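Local coordinates for protein phosphotransferase (Eimeria tenella, PDB 6KRJ) that probably phosphorylates hexoses such as glucose and fructose at the 6-position with ATP, the entry step of glycolysis, at residues C247-P252 / Q401-L406. Sequence-based numbering, arbitrary orientation. Where two conformers were deposited one is given.
Sequences CCYWEP and QRTRSL
R402, in the last turn of helix 371-403, meets the carboxylate of E251 in a side-on salt bridge that gives each oxygen its own nitrogen. NE of R402 donates to OE2 of E251 over 2.8 Å, nearly straight (175°) and on the syn lone pair. NH2 of R402 reaches OE1 of E251 at 3.0 Å along a more bent path, out of the carboxylate plane. The two planes are 35° apart. The anti lone pair of OE2 takes the hydroxyl of Y249 (OH of Y249 to OE2 of E251 2.6 Å), and OE1 also accepts from the backbone N of Q253. A buried glutamate with this many donors is probably held as the anion, its rotation fixed. The bend at chi2 (72°) brings the guanidinium of R402 to the carboxylate of E251.

Van der Waals contacts accompany the salt bridge. CG of R402 lies obliquely against the phenol of Y249, 3.4 Å from CE2, so the aliphatic part of the arginine packs where its charged end bonds; L38 of helix 20-44 touches R402, Y249 and E251. CG2 of T403 meets the edge of the same ring at CD2 of Y249 (4.0 Å). P252, compact and lacking an N-H, sets its CD 3.3 Å from the carbonyl O of R402.

O of W250 is buried without a conventional hydrogen-bond partner, receiving just a C-H...O contact from CA of T403 (3.6 Å). OG1 of T403 sits between its backbone N and carbonyl carbon, where it accepts from N of S405 in an ST turn and donates to O of V400; R404, with positive phi, leaves the helix and occupies the N-cap position of helix 405-409.

Strand 245-250 and helix 371-403 are thus joined at their ends, a helix-on-sheet packing within the C-terminal half of the actin-like ATPase fold of hexokinases.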
loop_
_atom_site.group_PDB
_atom_site.type_symbol
_atom_site.label_atom_id
_atom_site.label_comp_id
_atom_site.label_asym_id
_atom_site.label_seq_id
_atom_site.Cartn_x
_atom_site.Cartn_y
_atom_site.Cartn_z
ATOM N N CYS A 247 1.671 -4.355 -4.010
ATOM C CA CYS A 247 1.877 -3.978 -5.397
ATOM C C CYS A 247 0.896 -4.724 -6.288
ATOM O O CYS A 247 0.416 -5.808 -5.951
ATOM C CB CYS A 247 3.306 -4.264 -5.843
ATOM S SG CYS A 247 3.678 -6.015 -5.775
ATOM N N CYS A 248 0.605 -4.118 -7.432
ATOM C CA CYS A 248 -0.261 -4.713 -8.439
ATOM C C CYS A 248 0.370 -4.493 -9.807
ATOM O O CYS A 248 1.245 -3.633 -9.978
ATOM C CB CYS A 248 -1.673 -4.124 -8.391
ATOM S SG CYS A 248 -1.788 -2.435 -8.960
ATOM N N TYR A 249 -0.073 -5.283 -10.785
ATOM C CA TYR A 249 0.487 -5.085 -12.121
ATOM C C TYR A 249 -0.452 -5.630 -13.191
ATOM O O TYR A 249 -1.317 -6.474 -12.936
ATOM C CB TYR A 249 1.879 -5.732 -12.251
ATOM C CG TYR A 249 1.766 -7.216 -12.421
ATOM C CD1 TYR A 249 1.478 -8.040 -11.328
ATOM C CD2 TYR A 249 1.882 -7.804 -13.679
ATOM C CE1 TYR A 249 1.333 -9.404 -11.491
ATOM C CE2 TYR A 249 1.728 -9.166 -13.846
ATOM C CZ TYR A 249 1.455 -9.959 -12.761
ATOM O OH TYR A 249 1.297 -11.316 -12.925
ATOM N N TRP A 250 -0.221 -5.168 -14.415
ATOM C CA TRP A 250 -0.986 -5.592 -15.582
ATOM C C TRP A 250 -0.366 -6.862 -16.170
ATOM O O TRP A 250 0.801 -6.862 -16.582
ATOM C CB TRP A 250 -1.011 -4.455 -16.605
ATOM C CG TRP A 250 -1.919 -4.699 -17.763
ATOM C CD1 TRP A 250 -3.255 -4.391 -17.848
ATOM C CD2 TRP A 250 -1.557 -5.273 -19.017
ATOM N NE1 TRP A 250 -3.743 -4.768 -19.078
ATOM C CE2 TRP A 250 -2.721 -5.312 -19.814
ATOM C CE3 TRP A 250 -0.364 -5.768 -19.542
ATOM C CZ2 TRP A 250 -2.719 -5.817 -21.113
ATOM C CZ3 TRP A 250 -0.363 -6.268 -20.845
ATOM C CH2 TRP A 250 -1.532 -6.290 -21.609
ATOM N N GLU A 251 -1.142 -7.946 -16.197
ATOM C CA GLU A 251 -0.630 -9.267 -16.545
ATOM C C GLU A 251 -0.994 -9.620 -17.979
ATOM O O GLU A 251 -2.184 -9.850 -18.278
ATOM C CB GLU A 251 -1.186 -10.316 -15.582
ATOM C CG GLU A 251 -1.002 -11.763 -16.013
ATOM C CD GLU A 251 0.454 -12.094 -16.358
ATOM O OE1 GLU A 251 0.716 -12.546 -17.497
ATOM O OE2 GLU A 251 1.333 -11.927 -15.483
ATOM N N PRO A 252 -0.020 -9.717 -18.887
ATOM C CA PRO A 252 -0.356 -9.879 -20.312
ATOM C C PRO A 252 -1.003 -11.213 -20.663
ATOM O O PRO A 252 -1.680 -11.285 -21.697
ATOM C CB PRO A 252 1.002 -9.703 -21.019
ATOM C CG PRO A 252 2.043 -9.880 -19.962
ATOM C CD PRO A 252 1.417 -9.480 -18.656
ATOM N N GLN A 401 9.174 -6.397 -15.390
ATOM C CA GLN A 401 9.523 -7.472 -16.318
ATOM C C GLN A 401 8.286 -8.262 -16.733
ATOM O O GLN A 401 8.086 -8.546 -17.921
ATOM C CB GLN A 401 10.573 -8.398 -15.699
ATOM C CG GLN A 401 11.964 -7.783 -15.611
ATOM C CD GLN A 401 12.879 -8.497 -14.617
ATOM O OE1 GLN A 401 12.569 -9.593 -14.126
ATOM N NE2 GLN A 401 14.017 -7.876 -14.320
ATOM N N ARG A 402 7.427 -8.598 -15.766
ATOM C CA ARG A 402 6.252 -9.411 -16.071
ATOM C C ARG A 402 5.250 -8.670 -16.959
ATOM O O ARG A 402 4.610 -9.301 -17.807
ATOM C CB ARG A 402 5.599 -9.879 -14.767
ATOM C CG ARG A 402 4.479 -10.896 -14.949
ATOM C CD ARG A 402 4.956 -12.290 -15.373
ATOM N NE ARG A 402 3.845 -12.994 -16.012
ATOM C CZ ARG A 402 3.956 -14.089 -16.759
ATOM N NH1 ARG A 402 5.141 -14.654 -16.962
ATOM N NH2 ARG A 402 2.875 -14.615 -17.308
ATOM N N THR A 403 5.129 -7.341 -16.822
ATOM C CA THR A 403 4.175 -6.613 -17.667
ATOM C C THR A 403 4.540 -6.680 -19.142
ATOM O O THR A 403 3.663 -6.501 -19.991
ATOM C CB THR A 403 4.071 -5.127 -17.316
ATOM O OG1 THR A 403 5.294 -4.451 -17.648
ATOM C CG2 THR A 403 3.700 -4.908 -15.831
ATOM N N ARG A 404 5.819 -6.884 -19.452
ATOM C CA ARG A 404 6.365 -6.790 -20.803
ATOM C C ARG A 404 6.249 -5.385 -21.386
ATOM O O ARG A 404 6.503 -5.195 -22.585
ATOM C CB ARG A 404 5.706 -7.825 -21.735
ATOM C CG ARG A 404 6.009 -9.263 -21.346
ATOM C CD ARG A 404 5.991 -10.193 -22.555
ATOM N NE ARG A 404 7.243 -10.119 -23.305
ATOM C CZ ARG A 404 7.337 -9.706 -24.566
ATOM N NH1 ARG A 404 6.252 -9.324 -25.228
ATOM N NH2 ARG A 404 8.521 -9.665 -25.165
ATOM N N SER A 405 5.915 -4.374 -20.563
ATOM C CA SER A 405 5.714 -3.031 -21.095
ATOM C C SER A 405 6.971 -2.475 -21.748
ATOM O O SER A 405 6.872 -1.742 -22.734
ATOM C CB SER A 405 5.235 -2.068 -20.003
ATOM O OG SER A 405 3.900 -2.373 -19.621
ATOM N N LEU A 406 8.153 -2.782 -21.215
ATOM C CA LEU A 406 9.375 -2.298 -21.853
ATOM C C LEU A 406 9.500 -2.843 -23.272
ATOM O O LEU A 406 9.923 -2.127 -24.188
ATOM C CB LEU A 406 10.592 -2.683 -21.020
ATOM C CG LEU A 406 10.684 -2.027 -19.644
ATOM C CD1 LEU A 406 11.999 -2.404 -18.981
ATOM C CD2 LEU A 406 10.543 -0.511 -19.765
#